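Side-chain contacts in coenzyme PQQ synthesis protein B (Methylobacterium extorquens, PDB 4Z7R), which belongs to the metallo-beta-lactamase superfamily, acts in pyrroloquinoline quinone biosynthesis and may take part in transport of the cofactor or its precursor to the periplasm: residues G12-W17 against C21-L26; Q104-Y109 against D125-D130; L190-G195 against V262-N267. All coordinates share one frame; numbering follows the deposited sequence.

Contact 1. Residues G12-W17 against C21-L26; sequences GGVPQW and CSICSL. With ZN (zinc ion), chain C.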
# COMPACT_ATOMS: atom_id res chain seq x y z
N GLY A 12 5.01 7.60 4.81
CA GLY A 12 5.40 6.74 5.91
C GLY A 12 4.23 6.37 6.80
O GLY A 12 4.22 5.32 7.44
N GLY A 13 3.23 7.25 6.84
CA GLY A 13 2.08 7.05 7.70
C GLY A 13 2.42 7.14 9.17
O GLY A 13 3.53 7.54 9.55
N VAL A 14 1.45 6.79 10.01
CA VAL A 14 1.65 6.73 11.46
C VAL A 14 1.08 5.41 11.97
O VAL A 14 -0.12 5.18 11.86
CB VAL A 14 0.98 7.91 12.19
CG1 VAL A 14 1.33 7.88 13.66
CG2 VAL A 14 1.40 9.24 11.58
N PRO A 15 1.93 4.54 12.52
CA PRO A 15 3.39 4.72 12.62
C PRO A 15 4.09 4.46 11.29
O PRO A 15 3.48 3.94 10.36
CB PRO A 15 3.79 3.67 13.65
CG PRO A 15 2.81 2.56 13.42
CD PRO A 15 1.51 3.24 13.08
N GLN A 16 5.36 4.84 11.21
CA GLN A 16 6.17 4.52 10.05
C GLN A 16 6.89 3.19 10.32
O GLN A 16 7.33 2.94 11.44
CB GLN A 16 7.16 5.64 9.77
CG GLN A 16 8.11 5.39 8.62
CD GLN A 16 8.94 6.61 8.29
OE1 GLN A 16 8.40 7.67 7.98
NE2 GLN A 16 10.25 6.48 8.40
N TRP A 17 6.99 2.36 9.29
CA TRP A 17 7.36 0.95 9.47
C TRP A 17 8.71 0.74 10.15
O TRP A 17 8.92 -0.27 10.81
CB TRP A 17 7.35 0.23 8.12
CG TRP A 17 8.50 0.60 7.23
CD1 TRP A 17 8.64 1.75 6.50
CD2 TRP A 17 9.65 -0.20 6.95
NE1 TRP A 17 9.82 1.71 5.80
CE2 TRP A 17 10.46 0.52 6.05
CE3 TRP A 17 10.08 -1.47 7.38
CZ2 TRP A 17 11.67 0.03 5.58
CZ3 TRP A 17 11.29 -1.95 6.90
CH2 TRP A 17 12.07 -1.21 6.01
N CYS A 21 10.21 6.68 16.99
CA CYS A 21 10.13 7.96 17.68
C CYS A 21 9.03 7.88 18.74
O CYS A 21 8.27 6.91 18.79
CB CYS A 21 9.88 9.11 16.69
SG CYS A 21 8.17 9.38 16.11
N SER A 22 8.95 8.89 19.60
CA SER A 22 8.01 8.86 20.72
C SER A 22 6.56 8.77 20.25
O SER A 22 5.72 8.16 20.91
CB SER A 22 8.20 10.10 21.60
OG SER A 22 8.25 11.28 20.83
N ILE A 23 6.26 9.38 19.11
CA ILE A 23 4.91 9.35 18.57
C ILE A 23 4.56 7.97 17.99
O ILE A 23 3.54 7.38 18.35
CB ILE A 23 4.71 10.44 17.50
CG1 ILE A 23 4.77 11.82 18.16
CG2 ILE A 23 3.38 10.26 16.78
CD1 ILE A 23 5.08 12.96 17.20
N CYS A 24 5.41 7.47 17.10
CA CYS A 24 5.21 6.14 16.53
C CYS A 24 5.17 5.06 17.61
O CYS A 24 4.36 4.13 17.53
CB CYS A 24 6.31 5.81 15.52
SG CYS A 24 6.17 6.70 13.96
N SER A 25 6.02 5.19 18.62
CA SER A 25 6.08 4.21 19.70
C SER A 25 4.75 4.12 20.44
O SER A 25 4.33 3.04 20.85
CB SER A 25 7.20 4.56 20.68
OG SER A 25 8.47 4.46 20.05
N LEU A 26 4.09 5.26 20.60
CA LEU A 26 2.75 5.29 21.18
C LEU A 26 1.78 4.51 20.31
O LEU A 26 0.96 3.75 20.81
CB LEU A 26 2.27 6.73 21.38
CG LEU A 26 2.91 7.50 22.54
CD1 LEU A 26 2.62 8.99 22.43
CD2 LEU A 26 2.42 6.96 23.87
ZN ZN C . 8.03 8.14 14.13
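Cys24, in the first turn of helix 22-29, meets Pro15 and Gln16 of the preceding loop and binds a zinc ion. Its CB packs on the proline ring, with Cys24 CB 3.8 Å from Pro15 CB. The side chain then turns beside its own backbone N, with SG anti to the carbonyl carbon (chi1 -73°). This places SG between the loop and the metal. Cys24 SG lies 2.4 Å from the zinc. The same sulfur accepts a hydrogen bond from the loop backbone, Gln16 N to Cys24 SG, at 3.4 Å. The bond is nearly straight, with an angle of 166° at the hydrogen.

Cys21 is the second zinc ligand among these residues. It also holds the N-cap position of the helix. Its SG accepts from the backbone, with Cys24 N 3.5 Å from Cys21 SG and the N-H pointing almost directly at the sulfur. The carbonyl of Cys21 takes two donors. Ser25 N is one. Ser25 OG is the other, 2.8 Å from Cys21 O and above the carbonyl plane.

A looser apolar contact lies beside the site, where Val14 CG1 approaches Ile23 CG2 at 4.4 Å. The loop turns at Pro15 through a cis peptide bond. Arg61 of the second subunit binds the carbonyl oxygens of Gly12 and Pro15, so the loop also faces the dimer partner.

Cys19 and Asn268 complete the zinc site, giving three sulfurs and one amide oxygen. With four protein ligands, the site resembles the structural zinc sites of other proteins. Each of the two cysteine sulfurs described here also receives a backbone N-H. Such bonds are expected to spread the negative charge of metal-bound thiolates. They also tie loop, helix start and metal together.

Contact 2. Residues Q104-Y109 against D125-D130; sequences QPFTLY and DVMAAD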
# COMPACT_ATOMS: atom_id res chain seq x y z
N GLN A 104 -10.63 -2.18 -13.95
CA GLN A 104 -11.61 -1.16 -13.59
C GLN A 104 -11.41 0.13 -14.39
O GLN A 104 -10.35 0.75 -14.32
CB GLN A 104 -11.54 -0.85 -12.10
CG GLN A 104 -12.68 0.02 -11.61
CD GLN A 104 -14.01 -0.71 -11.67
OE1 GLN A 104 -14.06 -1.93 -11.54
NE2 GLN A 104 -15.09 0.03 -11.86
N PRO A 105 -12.44 0.53 -15.14
CA PRO A 105 -12.37 1.79 -15.89
C PRO A 105 -12.42 3.01 -14.98
O PRO A 105 -13.28 3.10 -14.11
CB PRO A 105 -13.60 1.74 -16.80
CG PRO A 105 -14.13 0.34 -16.71
CD PRO A 105 -13.70 -0.20 -15.39
N PHE A 106 -11.49 3.93 -15.19
CA PHE A 106 -11.56 5.27 -14.61
C PHE A 106 -10.62 6.18 -15.38
O PHE A 106 -9.87 5.72 -16.24
CB PHE A 106 -11.20 5.25 -13.11
CG PHE A 106 -9.79 4.83 -12.81
CD1 PHE A 106 -9.48 3.49 -12.63
CD2 PHE A 106 -8.78 5.77 -12.68
CE1 PHE A 106 -8.18 3.10 -12.35
CE2 PHE A 106 -7.48 5.38 -12.40
CZ PHE A 106 -7.18 4.05 -12.23
N THR A 107 -10.68 7.48 -15.10
CA THR A 107 -9.77 8.42 -15.75
C THR A 107 -8.74 8.94 -14.75
O THR A 107 -9.09 9.42 -13.67
CB THR A 107 -10.53 9.62 -16.37
OG1 THR A 107 -11.50 9.14 -17.32
CG2 THR A 107 -9.55 10.53 -17.10
N LEU A 108 -7.47 8.82 -15.12
CA LEU A 108 -6.38 9.33 -14.31
C LEU A 108 -5.96 10.71 -14.79
O LEU A 108 -5.56 10.88 -15.94
CB LEU A 108 -5.20 8.36 -14.34
CG LEU A 108 -3.92 8.77 -13.60
CD1 LEU A 108 -4.21 8.96 -12.11
CD2 LEU A 108 -2.85 7.72 -13.80
N TYR A 109 -6.05 11.70 -13.90
CA TYR A 109 -5.71 13.08 -14.22
C TYR A 109 -4.44 13.54 -13.52
O TYR A 109 -4.22 13.24 -12.35
CB TYR A 109 -6.84 14.03 -13.81
CG TYR A 109 -8.16 13.82 -14.52
CD1 TYR A 109 -8.44 14.48 -15.71
CD2 TYR A 109 -9.13 13.00 -13.98
CE1 TYR A 109 -9.66 14.31 -16.35
CE2 TYR A 109 -10.35 12.82 -14.61
CZ TYR A 109 -10.61 13.48 -15.80
OH TYR A 109 -11.82 13.29 -16.43
N ASP A 125 1.88 0.21 -15.98
CA ASP A 125 1.09 -0.28 -17.11
C ASP A 125 -0.00 -1.26 -16.67
O ASP A 125 -0.85 -1.65 -17.47
CB ASP A 125 1.99 -0.96 -18.15
CG ASP A 125 2.88 0.02 -18.89
OD1 ASP A 125 2.75 1.24 -18.68
OD2 ASP A 125 3.73 -0.43 -19.69
N VAL A 126 -0.00 -1.63 -15.39
CA VAL A 126 -1.08 -2.44 -14.84
C VAL A 126 -2.42 -1.69 -14.90
O VAL A 126 -3.48 -2.31 -14.85
CB VAL A 126 -0.80 -2.86 -13.38
CG1 VAL A 126 0.44 -3.75 -13.32
CG2 VAL A 126 -0.65 -1.64 -12.48
N MET A 127 -2.35 -0.37 -15.01
CA MET A 127 -3.52 0.42 -15.41
C MET A 127 -3.62 0.33 -16.93
O MET A 127 -3.00 1.12 -17.64
CB MET A 127 -3.41 1.88 -14.96
CG MET A 127 -3.49 2.08 -13.46
SD MET A 127 -3.32 3.82 -13.00
CE MET A 127 -1.69 4.18 -13.64
N ALA A 128 -4.37 -0.65 -17.41
CA ALA A 128 -4.40 -0.99 -18.83
C ALA A 128 -4.88 0.17 -19.70
O ALA A 128 -5.81 0.89 -19.33
CB ALA A 128 -5.27 -2.22 -19.06
N ALA A 129 -4.23 0.35 -20.85
CA ALA A 129 -4.51 1.46 -21.76
C ALA A 129 -5.93 1.42 -22.34
O ALA A 129 -6.48 2.46 -22.70
CB ALA A 129 -3.49 1.47 -22.88
N ASP A 130 -6.52 0.23 -22.42
CA ASP A 130 -7.86 0.09 -22.97
C ASP A 130 -8.92 0.19 -21.88
O ASP A 130 -10.11 0.02 -22.13
CB ASP A 130 -8.00 -1.24 -23.72
CG ASP A 130 -7.68 -2.44 -22.84
OD1 ASP A 130 -7.14 -2.24 -21.73
OD2 ASP A 130 -7.97 -3.57 -23.26
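A Met-aromatic contact joins the edge region of the sheet that holds strand 106-110 to the loop leading into strand 132-136. Met127 of the loop reaches Phe106 and Leu108, two residues apart along the strand segment. There is no hydrogen bond between the two segments. The contact is made by three buried side chains.

The sulfur is the part of Met127 that meets the ring. Met127 SD lies 3.9 Å from Phe106 CZ, the far end of the ring. It approaches obliquely, 5.2 Å from the centroid of the Phe106 ring and 73° off the ring normal. Phe106 CG sits between the backbone N and the carbonyl carbon (chi1 63°), and from there the ring reaches nearer to the loop than its CB direction suggests.

The methyl group of Met127 serves the second partner. The chain runs extended through its middle and bends at the last torsion (chi3 -60°), which turns CE to Leu108. Met127 CE is 3.7 Å from Leu108 CD2. The sulfur is close to the same methyl, with Met127 SD 4.0 Å from Leu108 CD2. Met127 crosses both partner side chains at about a right angle. One thioether thus serves both partners, the sulfur toward the ring and the methyl toward the leucine.

Val132 of strand 132-136, an outermost strand of this sheet within the chain, touches both Phe106 and Met127. Val84 of strand 81-85 packs against Phe106 and Leu108. Strand 106-110 runs between these two strands and parallel to both. Met127 thus packs the loop against Phe106 and Leu108 of the middle strand and against Val132 of the strand that follows the loop.

Contact 3. Residues L190-G195 against V262-N267; sequences LAYIPG and VFVHIN. With ZN (zinc ion), chain D.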
# COMPACT_ATOMS: atom_id res chain seq x y z
N LEU A 190 -13.68 23.97 -2.03
CA LEU A 190 -12.67 23.31 -1.22
C LEU A 190 -11.28 23.48 -1.81
O LEU A 190 -11.07 23.22 -3.00
CB LEU A 190 -12.98 21.81 -1.08
CG LEU A 190 -11.86 20.92 -0.53
CD1 LEU A 190 -11.55 21.25 0.92
CD2 LEU A 190 -12.21 19.44 -0.68
N ALA A 191 -10.34 23.93 -0.99
CA ALA A 191 -8.95 24.00 -1.40
C ALA A 191 -8.16 22.86 -0.76
O ALA A 191 -8.12 22.73 0.46
CB ALA A 191 -8.34 25.35 -1.03
N TYR A 192 -7.55 22.04 -1.61
CA TYR A 192 -6.75 20.90 -1.16
C TYR A 192 -5.32 21.04 -1.65
O TYR A 192 -5.04 20.93 -2.84
CB TYR A 192 -7.37 19.60 -1.66
CG TYR A 192 -6.56 18.35 -1.40
CD1 TYR A 192 -6.38 17.86 -0.11
CD2 TYR A 192 -5.99 17.64 -2.45
CE1 TYR A 192 -5.63 16.71 0.12
CE2 TYR A 192 -5.25 16.50 -2.24
CZ TYR A 192 -5.08 16.03 -0.95
OH TYR A 192 -4.34 14.89 -0.75
N ILE A 193 -4.41 21.31 -0.71
CA ILE A 193 -3.01 21.55 -1.01
C ILE A 193 -2.14 20.78 -0.01
O ILE A 193 -1.62 21.36 0.94
CB ILE A 193 -2.65 23.05 -0.97
CG1 ILE A 193 -3.69 23.88 -1.75
CG2 ILE A 193 -1.25 23.30 -1.52
CD1 ILE A 193 -3.62 25.36 -1.46
N PRO A 194 -2.01 19.46 -0.21
CA PRO A 194 -1.31 18.60 0.75
C PRO A 194 0.20 18.85 0.83
O PRO A 194 0.82 18.50 1.83
CB PRO A 194 -1.59 17.19 0.23
CG PRO A 194 -1.82 17.37 -1.23
CD PRO A 194 -2.51 18.69 -1.37
N GLY A 195 0.78 19.44 -0.22
CA GLY A 195 2.20 19.73 -0.23
C GLY A 195 2.48 21.16 -0.67
O GLY A 195 2.06 21.57 -1.75
N VAL A 262 -8.06 22.86 7.96
CA VAL A 262 -7.71 21.49 8.33
C VAL A 262 -6.30 21.12 7.86
O VAL A 262 -5.97 21.28 6.68
CB VAL A 262 -8.70 20.46 7.74
CG1 VAL A 262 -8.36 19.06 8.22
CG2 VAL A 262 -10.14 20.83 8.11
N PHE A 263 -5.47 20.64 8.78
CA PHE A 263 -4.15 20.15 8.42
C PHE A 263 -4.22 18.69 7.99
O PHE A 263 -4.80 17.87 8.69
CB PHE A 263 -3.18 20.29 9.59
CG PHE A 263 -2.61 21.67 9.76
CD1 PHE A 263 -1.88 22.26 8.74
CD2 PHE A 263 -2.79 22.37 10.94
CE1 PHE A 263 -1.35 23.53 8.89
CE2 PHE A 263 -2.25 23.63 11.10
CZ PHE A 263 -1.54 24.21 10.07
N VAL A 264 -3.63 18.39 6.84
CA VAL A 264 -3.45 17.01 6.41
C VAL A 264 -1.97 16.77 6.11
O VAL A 264 -1.15 17.68 6.29
CB VAL A 264 -4.30 16.67 5.16
CG1 VAL A 264 -5.78 16.85 5.47
CG2 VAL A 264 -3.89 17.55 3.99
N HIS A 265 -1.63 15.56 5.67
CA HIS A 265 -0.26 15.21 5.31
C HIS A 265 0.70 15.46 6.48
O HIS A 265 1.77 16.04 6.30
CB HIS A 265 0.19 16.01 4.08
CG HIS A 265 1.42 15.46 3.42
ND1 HIS A 265 2.69 15.79 3.83
CD2 HIS A 265 1.57 14.63 2.36
CE1 HIS A 265 3.57 15.17 3.07
NE2 HIS A 265 2.92 14.46 2.17
N ILE A 266 0.29 15.04 7.67
CA ILE A 266 1.07 15.25 8.88
C ILE A 266 2.09 14.14 9.11
O ILE A 266 1.74 12.96 9.16
CB ILE A 266 0.14 15.36 10.10
CG1 ILE A 266 -0.91 16.44 9.85
CG2 ILE A 266 0.94 15.67 11.35
CD1 ILE A 266 -2.14 16.31 10.71
N ASN A 267 3.37 14.50 9.25
CA ASN A 267 4.41 13.50 9.42
C ASN A 267 4.35 12.86 10.80
O ASN A 267 3.89 13.48 11.76
CB ASN A 267 5.80 14.09 9.19
CG ASN A 267 6.84 13.03 8.88
OD1 ASN A 267 6.64 12.19 8.00
ND2 ASN A 267 7.95 13.04 9.62
ZN ZN D . 3.94 13.14 0.88
O HOH W 1 5.74 12.74 2.20
O HOH W 2 3.63 14.06 -0.91
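Val264 packs on Tyr192 and Pro194 where strands 188-193 and 260-264 end, and the next residue, His265, binds zinc. Val264 supplies the apolar part with one methyl, CG2. Its CG2 meets the aromatic ring at Tyr192 CE1, 4.3 Å away and at an oblique angle. The same methyl lies 4.4 Å from Pro194 CB. Pro194 in turn covers a face of the tyrosine within its own segment, with CD above the centre of the ring. Tyrosine, proline and valine thus form a small packed group. The tyrosine hydroxyl is hydrogen-bonded to Asn55.

The carbonyl of Pro194 makes only van der Waals contact with His265 across the segments. Pro194 O lies 3.4 Å from His265 CB and 3.5 Å from His265 CG. This buried oxygen has no partner in the model.

Metal binding is the work of His265. Its CG stands anti to the backbone N (chi1 -164°), which carries the ring past Pro194 to the zinc. His265 NE2 binds the metal at 2.1 Å. Two waters also bind, water 2 at 2.0 Å from the zinc and water 1 at 2.3 Å from it. Asp92 supplies the other protein ligand.

Thr218, hydrogen-bonded to the second ring nitrogen ND1, is a second-shell residue, and this bond and the zinc bond at NE2 probably hold the ring's rotation. His265 lies just past the end of strand 260-264, consistent with the metallo-beta-lactamase fold, where metal ligands come from loops at the edge of the sheets. Two of the four ligands are waters, which could probably exchange, unlike a site closed by protein alone. Zinc would be expected to make the bound waters more acidic.

How the contacts relate
Contact 3 lies deepest, its centre about 5 Å from the centre of the chain. The centres of contacts 1 and 2 lie about 18 and 21 Å from the chain centre, yet their touching residues are mostly or wholly buried. Both of these reach the second subunit, while contact 3 does not. The strands of contact 2 and contact 3 belong to the two different mixed sheets. Contact 1 joins a loop to a helix. Contacts 1 and 3 are about 4 Å apart at their nearest atoms and each holds a zinc ion. The first site uses three cysteine sulfurs and an asparagine oxygen, the second histidine, aspartate and two waters. Contact 2 has no metal and is purely side-chain packing.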